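Local coordinates for protein 6-phospho-alpha-glucosidase (Merdibacter massiliensis, PDB 6VC6) that probably hydrolyses 6-phospho-alpha-glucosides, as a family 4 glycosidase that binds NAD and a manganese ion, at residues Lys2-Cys7 with Asn28-Glu33; Lys227-Gln232 with Asp243-Val248; Val388-Leu393 with Leu407-Leu412. All coordinates share one frame; numbering follows the deposited sequence.

Interaction 1: residues Lys2-Cys7 with Asn28-Glu33; sequences KKYNVC and NEFPME
Tyr4 gives both of its backbone polar groups to the segment Asn28-Glu33. The bond from Glu33 N to Tyr4 O is the shorter and straighter of the two, 2.8 Å with 162° at the hydrogen. Tyr4 N reaches Pro31 O at 3.1 Å along a more bent path. Tyr4 is thus bonded to the residues before and after Met32, the pattern of a parallel bridge between Tyr4 and Met32. It is the start of strand pairing in the beta-alpha-beta unit 4-9, 16-25, 32-38 of the nucleotide-binding, Rossmann-type sheet. The same two carbonyls also receive CA-H contacts, Pro31 O from Lys3 CA and Tyr4 O from Met32 CA, the latter at 3.3 Å. Pro31 O further lies in the plane of the Tyr4 ring, at its edge near CD2. The planes of the Tyr4 and Phe30 rings are nearly parallel, but slid so far apart, with centroids separated by 5.8 Å, that the rings barely overlap. Lys2 CD rests on one face of Tyr4, toward the rim. Farther along, Val6 CG2 meets the edge of the Phe30 ring at CE2, and selenomethionine Met32 folds back at its last torsion (chi3 69°) to bring CE within 3.7 Å of Val6 CB. On the other side of the strand Lys3 crosses Glu33 at about a right angle; its CD is 3.5 Å from Glu33 OE1, yet Lys3 NZ and that oxygen stand 5.7 Å apart, leaving the opposite charges near but unbridged. Asn5 lies alongside Glu33 and gives its ND2 to Asp77 O. The chemistry thus divides in two: an apolar face of Tyr4, Val6, Phe30 and Met32, covered in part by helix 318-331, and a more exposed face of polar and charged chains, Lys3, Asn5 and Glu33.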
loop_
_atom_site.group_PDB
_atom_site.type_symbol
_atom_site.label_atom_id
_atom_site.label_comp_id
_atom_site.label_asym_id
_atom_site.label_seq_id
_atom_site.Cartn_x
_atom_site.Cartn_y
_atom_site.Cartn_z
ATOM N N LYS A 2 -15.606 24.726 8.744
ATOM C CA LYS A 2 -14.370 24.570 7.986
ATOM C C LYS A 2 -14.489 23.449 6.959
ATOM O O LYS A 2 -15.004 22.372 7.258
ATOM C CB LYS A 2 -13.193 24.301 8.927
ATOM C CG LYS A 2 -11.839 24.691 8.356
ATOM C CD LYS A 2 -11.016 23.470 7.982
ATOM C CE LYS A 2 -9.576 23.850 7.671
ATOM N NZ LYS A 2 -9.474 24.673 6.434
ATOM N N LYS A 3 -14.054 23.701 5.727
ATOM C CA LYS A 3 -14.030 22.693 4.679
ATOM C C LYS A 3 -12.623 22.611 4.101
ATOM O O LYS A 3 -11.827 23.545 4.220
ATOM C CB LYS A 3 -15.063 23.000 3.587
ATOM C CG LYS A 3 -16.494 22.991 4.109
ATOM C CD LYS A 3 -17.505 23.328 3.027
ATOM C CE LYS A 3 -18.928 23.217 3.557
ATOM N NZ LYS A 3 -18.965 22.897 5.013
ATOM N N TYR A 4 -12.321 21.477 3.474
ATOM C CA TYR A 4 -10.953 21.126 3.126
ATOM C C TYR A 4 -10.769 21.022 1.617
ATOM O O TYR A 4 -11.687 20.649 0.882
ATOM C CB TYR A 4 -10.549 19.803 3.786
ATOM C CG TYR A 4 -10.589 19.852 5.295
ATOM C CD1 TYR A 4 -9.483 20.267 6.023
ATOM C CD2 TYR A 4 -11.736 19.494 5.992
ATOM C CE1 TYR A 4 -9.515 20.318 7.404
ATOM C CE2 TYR A 4 -11.778 19.541 7.373
ATOM C CZ TYR A 4 -10.664 19.955 8.073
ATOM O OH TYR A 4 -10.698 20.004 9.447
ATOM N N ASN A 5 -9.559 21.355 1.170
ATOM C CA ASN A 5 -9.148 21.198 -0.218
ATOM C C ASN A 5 -8.300 19.940 -0.344
ATOM O O ASN A 5 -7.329 19.764 0.400
ATOM C CB ASN A 5 -8.360 22.418 -0.699
ATOM C CG ASN A 5 -9.191 23.686 -0.705
ATOM O OD1 ASN A 5 -10.420 23.638 -0.732
ATOM N ND2 ASN A 5 -8.520 24.832 -0.680
ATOM N N VAL A 6 -8.667 19.069 -1.282
ATOM C CA VAL A 6 -8.034 17.766 -1.441
ATOM C C VAL A 6 -7.566 17.615 -2.881
ATOM O O VAL A 6 -8.251 18.046 -3.815
ATOM C CB VAL A 6 -8.998 16.622 -1.058
ATOM C CG1 VAL A 6 -8.332 15.264 -1.240
ATOM C CG2 VAL A 6 -9.486 16.791 0.372
ATOM N N CYS A 7 -6.393 17.010 -3.060
ATOM C CA CYS A 7 -5.882 16.668 -4.380
ATOM C C CYS A 7 -5.484 15.201 -4.395
ATOM O O CYS A 7 -4.773 14.738 -3.496
ATOM C CB CYS A 7 -4.685 17.542 -4.768
ATOM S SG CYS A 7 -3.771 16.931 -6.207
ATOM N N ASN A 28 -20.743 14.180 5.036
ATOM C CA ASN A 28 -20.945 14.825 6.327
ATOM C C ASN A 28 -19.791 14.560 7.287
ATOM O O ASN A 28 -19.525 15.384 8.169
ATOM C CB ASN A 28 -22.265 14.361 6.946
ATOM C CG ASN A 28 -23.473 14.824 6.154
ATOM O OD1 ASN A 28 -23.420 15.835 5.454
ATOM N ND2 ASN A 28 -24.570 14.082 6.257
ATOM N N GLU A 29 -19.100 13.429 7.134
ATOM C CA GLU A 29 -17.948 13.140 7.980
ATOM C C GLU A 29 -16.717 13.933 7.563
ATOM O O GLU A 29 -15.892 14.284 8.415
ATOM C CB GLU A 29 -17.622 11.646 7.942
ATOM C CG GLU A 29 -18.722 10.734 8.451
ATOM C CD GLU A 29 -18.281 9.284 8.505
ATOM O OE1 GLU A 29 -17.174 8.981 8.010
ATOM O OE2 GLU A 29 -19.038 8.448 9.039
ATOM N N PHE A 30 -16.577 14.221 6.272
ATOM C CA PHE A 30 -15.374 14.849 5.723
ATOM C C PHE A 30 -15.796 15.959 4.774
ATOM O O PHE A 30 -15.878 15.763 3.554
ATOM C CB PHE A 30 -14.497 13.812 5.016
ATOM C CG PHE A 30 -13.143 14.323 4.623
ATOM C CD1 PHE A 30 -12.240 14.749 5.584
ATOM C CD2 PHE A 30 -12.765 14.361 3.292
ATOM C CE1 PHE A 30 -10.989 15.214 5.221
ATOM C CE2 PHE A 30 -11.517 14.824 2.922
ATOM C CZ PHE A 30 -10.628 15.251 3.888
ATOM N N PRO A 31 -16.077 17.150 5.302
ATOM C CA PRO A 31 -16.562 18.249 4.452
ATOM C C PRO A 31 -15.444 18.798 3.578
ATOM O O PRO A 31 -14.394 19.210 4.075
ATOM C CB PRO A 31 -17.054 19.290 5.464
ATOM C CG PRO A 31 -16.240 19.028 6.688
ATOM C CD PRO A 31 -15.985 17.543 6.719
HETATM N N MSE A 32 -15.675 18.800 2.270
HETATM C CA MSE A 32 -14.695 19.318 1.326
HETATM C C MSE A 32 -15.236 20.514 0.555
HETATM O O MSE A 32 -16.432 20.598 0.274
HETATM C CB MSE A 32 -14.264 18.231 0.342
HETATM C CG MSE A 32 -13.653 17.008 0.989
HETATM SE SE MSE A 32 -13.817 15.454 -0.167
HETATM C CE MSE A 32 -12.587 15.998 -1.573
ATOM N N GLU A 33 -14.340 21.436 0.213
ATOM C CA GLU A 33 -14.704 22.574 -0.618
ATOM C C GLU A 33 -14.178 22.462 -2.040
ATOM O O GLU A 33 -14.839 22.930 -2.972
ATOM C CB GLU A 33 -14.188 23.873 0.012
ATOM C CG GLU A 33 -14.542 25.133 -0.763
ATOM C CD GLU A 33 -15.460 26.055 0.013
ATOM O OE1 GLU A 33 -15.826 25.709 1.156
ATOM O OE2 GLU A 33 -15.815 27.127 -0.521
#

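Interaction 2: residues Lys227-Gln232 with Asp243-Val248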
loop_
_atom_site.group_PDB
_atom_site.type_symbol
_atom_site.label_atom_id
_atom_site.label_comp_id
_atom_site.label_asym_id
_atom_site.label_seq_id
_atom_site.Cartn_x
_atom_site.Cartn_y
_atom_site.Cartn_z
ATOM N N LYS A 227 -12.845 -24.090 9.770
ATOM C CA LYS A 227 -13.603 -23.526 8.663
ATOM C C LYS A 227 -12.738 -22.863 7.599
ATOM O O LYS A 227 -13.123 -22.873 6.424
ATOM C CB LYS A 227 -14.631 -22.507 9.189
ATOM C CG LYS A 227 -15.398 -21.741 8.119
ATOM C CD LYS A 227 -16.512 -20.902 8.725
ATOM C CE LYS A 227 -16.108 -19.441 8.834
ATOM N NZ LYS A 227 -16.515 -18.848 10.139
ATOM N N GLY A 228 -11.573 -22.340 7.951
ATOM C CA GLY A 228 -10.733 -21.643 7.001
ATOM C C GLY A 228 -10.741 -20.146 7.234
ATOM O O GLY A 228 -11.232 -19.635 8.244
ATOM N N PHE A 229 -10.186 -19.433 6.257
ATOM C CA PHE A 229 -10.028 -17.986 6.352
ATOM C C PHE A 229 -10.423 -17.358 5.025
ATOM O O PHE A 229 -9.802 -17.639 3.996
ATOM C CB PHE A 229 -8.588 -17.619 6.718
ATOM C CG PHE A 229 -8.436 -16.227 7.258
ATOM C CD1 PHE A 229 -9.127 -15.829 8.391
ATOM C CD2 PHE A 229 -7.595 -15.319 6.637
ATOM C CE1 PHE A 229 -8.986 -14.548 8.890
ATOM C CE2 PHE A 229 -7.449 -14.038 7.132
ATOM C CZ PHE A 229 -8.145 -13.652 8.260
ATOM N N LEU A 230 -11.449 -16.511 5.052
ATOM C CA LEU A 230 -11.957 -15.847 3.866
ATOM C C LEU A 230 -11.804 -14.336 3.991
ATOM O O LEU A 230 -11.900 -13.788 5.094
ATOM C CB LEU A 230 -13.438 -16.175 3.635
ATOM C CG LEU A 230 -13.805 -17.584 3.165
ATOM C CD1 LEU A 230 -15.316 -17.725 3.055
ATOM C CD2 LEU A 230 -13.136 -17.902 1.839
ATOM N N PRO A 231 -11.564 -13.637 2.884
ATOM C CA PRO A 231 -11.648 -12.175 2.915
ATOM C C PRO A 231 -13.081 -11.734 3.164
ATOM O O PRO A 231 -14.036 -12.456 2.865
ATOM C CB PRO A 231 -11.164 -11.755 1.522
ATOM C CG PRO A 231 -11.398 -12.952 0.664
ATOM C CD PRO A 231 -11.207 -14.148 1.549
ATOM N N GLN A 232 -13.225 -10.532 3.729
ATOM C CA GLN A 232 -14.551 -10.050 4.103
ATOM C C GLN A 232 -15.456 -9.893 2.887
ATOM O O GLN A 232 -16.671 -10.104 2.984
ATOM C CB GLN A 232 -14.439 -8.726 4.861
ATOM C CG GLN A 232 -15.787 -8.101 5.212
ATOM C CD GLN A 232 -15.673 -6.672 5.704
ATOM O OE1 GLN A 232 -15.157 -5.800 5.004
ATOM N NE2 GLN A 232 -16.176 -6.419 6.906
ATOM N N ASP A 243 -7.193 -17.684 -2.673
ATOM C CA ASP A 243 -6.122 -18.618 -2.338
ATOM C C ASP A 243 -5.132 -17.993 -1.364
ATOM O O ASP A 243 -4.627 -18.673 -0.463
ATOM C CB ASP A 243 -5.404 -19.074 -3.609
ATOM C CG ASP A 243 -6.362 -19.576 -4.673
ATOM O OD1 ASP A 243 -6.076 -19.376 -5.872
ATOM O OD2 ASP A 243 -7.399 -20.169 -4.309
ATOM N N THR A 244 -4.844 -16.700 -1.528
ATOM C CA THR A 244 -3.911 -16.025 -0.631
ATOM C C THR A 244 -4.464 -15.965 0.788
ATOM O O THR A 244 -3.751 -16.243 1.758
ATOM C CB THR A 244 -3.607 -14.620 -1.154
ATOM O OG1 THR A 244 -2.919 -14.712 -2.408
ATOM C CG2 THR A 244 -2.742 -13.854 -0.163
ATOM N N TYR A 245 -5.744 -15.610 0.926
ATOM C CA TYR A 245 -6.356 -15.559 2.250
ATOM C C TYR A 245 -6.548 -16.956 2.826
ATOM O O TYR A 245 -6.360 -17.168 4.030
ATOM C CB TYR A 245 -7.690 -14.818 2.182
ATOM C CG TYR A 245 -7.570 -13.326 2.387
ATOM C CD1 TYR A 245 -7.827 -12.753 3.625
ATOM C CD2 TYR A 245 -7.200 -12.491 1.342
ATOM C CE1 TYR A 245 -7.718 -11.391 3.817
ATOM C CE2 TYR A 245 -7.088 -11.126 1.524
ATOM C CZ TYR A 245 -7.349 -10.582 2.764
ATOM O OH TYR A 245 -7.238 -9.223 2.951
ATOM N N GLY A 246 -6.925 -17.921 1.984
ATOM C CA GLY A 246 -7.111 -19.278 2.464
ATOM C C GLY A 246 -5.829 -19.926 2.945
ATOM O O GLY A 246 -5.862 -20.811 3.805
ATOM N N PHE A 247 -4.686 -19.492 2.410
ATOM C CA PHE A 247 -3.394 -20.052 2.789
ATOM C C PHE A 247 -3.014 -19.743 4.232
ATOM O O PHE A 247 -2.083 -20.366 4.754
ATOM C CB PHE A 247 -2.310 -19.536 1.842
ATOM C CG PHE A 247 -1.014 -20.287 1.933
ATOM C CD1 PHE A 247 -0.893 -21.557 1.394
ATOM C CD2 PHE A 247 0.087 -19.720 2.554
ATOM C CE1 PHE A 247 0.300 -22.250 1.475
ATOM C CE2 PHE A 247 1.281 -20.407 2.638
ATOM C CZ PHE A 247 1.389 -21.673 2.098
ATOM N N VAL A 248 -3.704 -18.804 4.886
ATOM C CA VAL A 248 -3.363 -18.503 6.274
ATOM C C VAL A 248 -3.662 -19.697 7.174
ATOM O O VAL A 248 -2.999 -19.892 8.201
ATOM C CB VAL A 248 -4.108 -17.234 6.736
ATOM C CG1 VAL A 248 -3.710 -16.029 5.895
ATOM C CG2 VAL A 248 -5.611 -17.452 6.667
#
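Pro231 lies over one face of the Tyr245 ring, its CB 3.9 Å from the ring centroid and only 4° off the normal, a well-centred CH-pi contact. The proline's CD continues the overlap down the side chain to Tyr245 CB, at 3.6 Å, so that ring and CB are both engaged by one pyrrolidine. Phe229 comes to the same tyrosine from another direction: its CE2 touches the edge of the Tyr245 ring at CD1, 3.8 Å away, and the two side chains run obliquely to each other. With CG opposite the backbone N (chi1 -161°), the Phe229 ring is carried toward the helix. Val248 also packs against this phenylalanine, although the modelled spacing there is doubtful. Between the backbones, Gly246, without a side chain, brings its CA to within 3.5 Å of Phe229 O in a CA-H contact. The loop leaves helix 217-227 at Gly228, whose positive phi marks the exit, and runs alongside helix 239-246; helix 172-184 borders both aromatic residues, with Ser179 touching Phe229 and Tyr245, and Asn175 touching Tyr245.

Interaction 3: residues Val388-Leu393 with Leu407-Leu412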
loop_
_atom_site.group_PDB
_atom_site.type_symbol
_atom_site.label_atom_id
_atom_site.label_comp_id
_atom_site.label_asym_id
_atom_site.label_seq_id
_atom_site.Cartn_x
_atom_site.Cartn_y
_atom_site.Cartn_z
ATOM N N VAL A 388 14.508 -5.588 6.044
ATOM C CA VAL A 388 14.756 -4.153 6.151
ATOM C C VAL A 388 16.165 -3.812 5.682
ATOM O O VAL A 388 16.417 -2.691 5.220
ATOM C CB VAL A 388 14.495 -3.664 7.589
ATOM C CG1 VAL A 388 15.645 -4.039 8.512
ATOM C CG2 VAL A 388 14.258 -2.160 7.604
ATOM N N SER A 389 17.101 -4.760 5.775
ATOM C CA SER A 389 18.435 -4.526 5.234
ATOM C C SER A 389 18.413 -4.533 3.712
ATOM O O SER A 389 19.098 -3.727 3.073
ATOM C CB SER A 389 19.411 -5.576 5.762
ATOM O OG SER A 389 19.452 -5.573 7.178
ATOM N N SER A 390 17.629 -5.435 3.117
ATOM C CA SER A 390 17.507 -5.467 1.664
ATOM C C SER A 390 16.856 -4.193 1.139
ATOM O O SER A 390 17.269 -3.658 0.104
ATOM C CB SER A 390 16.709 -6.698 1.233
ATOM O OG SER A 390 16.536 -6.730 -0.172
ATOM N N GLU A 391 15.841 -3.690 1.844
ATOM C CA GLU A 391 15.186 -2.457 1.418
ATOM C C GLU A 391 16.124 -1.263 1.534
ATOM O O GLU A 391 16.163 -0.409 0.640
ATOM C CB GLU A 391 13.918 -2.226 2.240
ATOM C CG GLU A 391 12.903 -3.354 2.156
ATOM C CD GLU A 391 11.733 -3.147 3.098
ATOM O OE1 GLU A 391 11.808 -2.234 3.946
ATOM O OE2 GLU A 391 10.739 -3.898 2.993
ATOM N N LYS A 392 16.890 -1.185 2.624
ATOM C CA LYS A 392 17.794 -0.055 2.805
ATOM C C LYS A 392 18.958 -0.101 1.823
ATOM O O LYS A 392 19.469 0.950 1.421
ATOM C CB LYS A 392 18.307 -0.017 4.244
ATOM C CG LYS A 392 17.279 0.491 5.243
ATOM C CD LYS A 392 17.764 0.331 6.673
ATOM C CE LYS A 392 16.821 1.017 7.650
ATOM N NZ LYS A 392 16.772 2.490 7.433
ATOM N N LEU A 393 19.389 -1.300 1.427
ATOM C CA LEU A 393 20.418 -1.403 0.398
ATOM C C LEU A 393 19.885 -0.990 -0.967
ATOM O O LEU A 393 20.647 -0.490 -1.802
ATOM C CB LEU A 393 20.971 -2.828 0.344
ATOM C CG LEU A 393 21.877 -3.257 1.501
ATOM C CD1 LEU A 393 21.979 -4.772 1.566
ATOM C CD2 LEU A 393 23.255 -2.626 1.372
ATOM N N LEU A 407 22.867 -5.064 -6.383
ATOM C CA LEU A 407 23.174 -6.491 -6.396
ATOM C C LEU A 407 23.109 -7.080 -4.993
ATOM O O LEU A 407 22.595 -8.189 -4.799
ATOM C CB LEU A 407 24.551 -6.726 -7.015
ATOM C CG LEU A 407 25.058 -8.169 -7.006
ATOM C CD1 LEU A 407 24.176 -9.053 -7.874
ATOM C CD2 LEU A 407 26.506 -8.233 -7.464
ATOM N N GLU A 408 23.626 -6.354 -4.000
ATOM C CA GLU A 408 23.576 -6.842 -2.625
ATOM C C GLU A 408 22.146 -6.860 -2.099
ATOM O O GLU A 408 21.772 -7.758 -1.336
ATOM C CB GLU A 408 24.474 -5.987 -1.733
ATOM C CG GLU A 408 25.954 -6.100 -2.066
ATOM C CD GLU A 408 26.796 -5.037 -1.387
ATOM O OE1 GLU A 408 26.232 -4.227 -0.621
ATOM O OE2 GLU A 408 28.023 -5.013 -1.620
ATOM N N ALA A 409 21.333 -5.879 -2.499
ATOM C CA ALA A 409 19.929 -5.878 -2.098
ATOM C C ALA A 409 19.183 -7.058 -2.705
ATOM O O ALA A 409 18.377 -7.706 -2.026
ATOM C CB ALA A 409 19.269 -4.560 -2.502
ATOM N N PHE A 410 19.440 -7.353 -3.981
ATOM C CA PHE A 410 18.803 -8.500 -4.620
ATOM C C PHE A 410 19.275 -9.810 -4.000
ATOM O O PHE A 410 18.464 -10.701 -3.726
ATOM C CB PHE A 410 19.091 -8.488 -6.122
ATOM C CG PHE A 410 18.129 -7.656 -6.925
ATOM C CD1 PHE A 410 17.892 -6.331 -6.596
ATOM C CD2 PHE A 410 17.470 -8.198 -8.017
ATOM C CE1 PHE A 410 17.011 -5.564 -7.338
ATOM C CE2 PHE A 410 16.588 -7.436 -8.762
ATOM C CZ PHE A 410 16.358 -6.118 -8.422
ATOM N N THR A 411 20.585 -9.940 -3.766
ATOM C CA THR A 411 21.126 -11.180 -3.218
ATOM C C THR A 411 20.589 -11.452 -1.819
ATOM O O THR A 411 20.211 -12.586 -1.498
ATOM C CB THR A 411 22.655 -11.120 -3.195
ATOM O OG1 THR A 411 23.154 -11.012 -4.535
ATOM C CG2 THR A 411 23.236 -12.368 -2.542
ATOM N N LEU A 412 20.542 -10.422 -0.973
ATOM C CA LEU A 412 20.134 -10.613 0.414
ATOM C C LEU A 412 18.658 -10.970 0.533
ATOM O O LEU A 412 18.275 -11.708 1.449
ATOM C CB LEU A 412 20.441 -9.351 1.221
ATOM C CG LEU A 412 20.047 -9.326 2.698
ATOM C CD1 LEU A 412 20.642 -10.510 3.441
ATOM C CD2 LEU A 412 20.483 -8.018 3.335
#
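Leu393 and Leu412 cross at about a right angle between two helices, Leu393 CD1 meeting Leu412 CD2 at 4.0 Å. Leu412 CG stands opposite its own backbone N (chi1 178°), which swings CD2 back across the groove to Ser389 CB at 3.6 Å, beside the backbone N of Ser390. The first bond of the Leu393 side chain heads toward the neighbouring helix; its CB rests on Ala409 CB, 3.7 Å away, and its CD2 passes square to the Glu408 side chain near OE1, while Glu408 OE2 is bonded to Gln404. Ala409 is the small residue that lets the backbones close in, its CB lying 3.4 Å from Ser390 O. Beside it Ser390 turns OG across the interface to donate to Ala409 O at 2.8 Å, arriving 31° out of the carbonyl plane. That carbonyl belongs to the last turn of helix 403-412, and the bond ties it across to helix 378-400. With an alanine here in place of Ser390 the hydroxyl is gone, and Ala409 O would probably lose its donor from the other helix. The short segments run nearly antiparallel, at 159°, with axes 8.1 Å apart. Helices 378-400 and 403-412, joined by a brief connection, thus form an alpha-alpha hairpin with small residues, Ser390 and Ala409, at the closest approach and the two leucines packed together beside it, within the family 4 C-terminal region.

In the fold
The three contacts follow one another along the chain without touching. Interaction 1 joins the second and third strands from one edge of the nucleotide-binding sheet, its centre about 41 Å from that of interaction 3 on the opposite side of the chain's centre, and about 37 Å from that of interaction 2. Interactions 2 and 3 both belong to the C-terminal domain of the family 4 fold, with centres about 30 Å apart and nearest atoms about 17 Å apart. Of the three, interaction 2 bears on the ligand site: the side chain of Tyr245 lies about 6 Å from the bound 6-O-phosphono-alpha-D-glucopyranose and about 10 Å from the manganese ion held by Cys170 and His200, which suggests a place just behind the pocket wall.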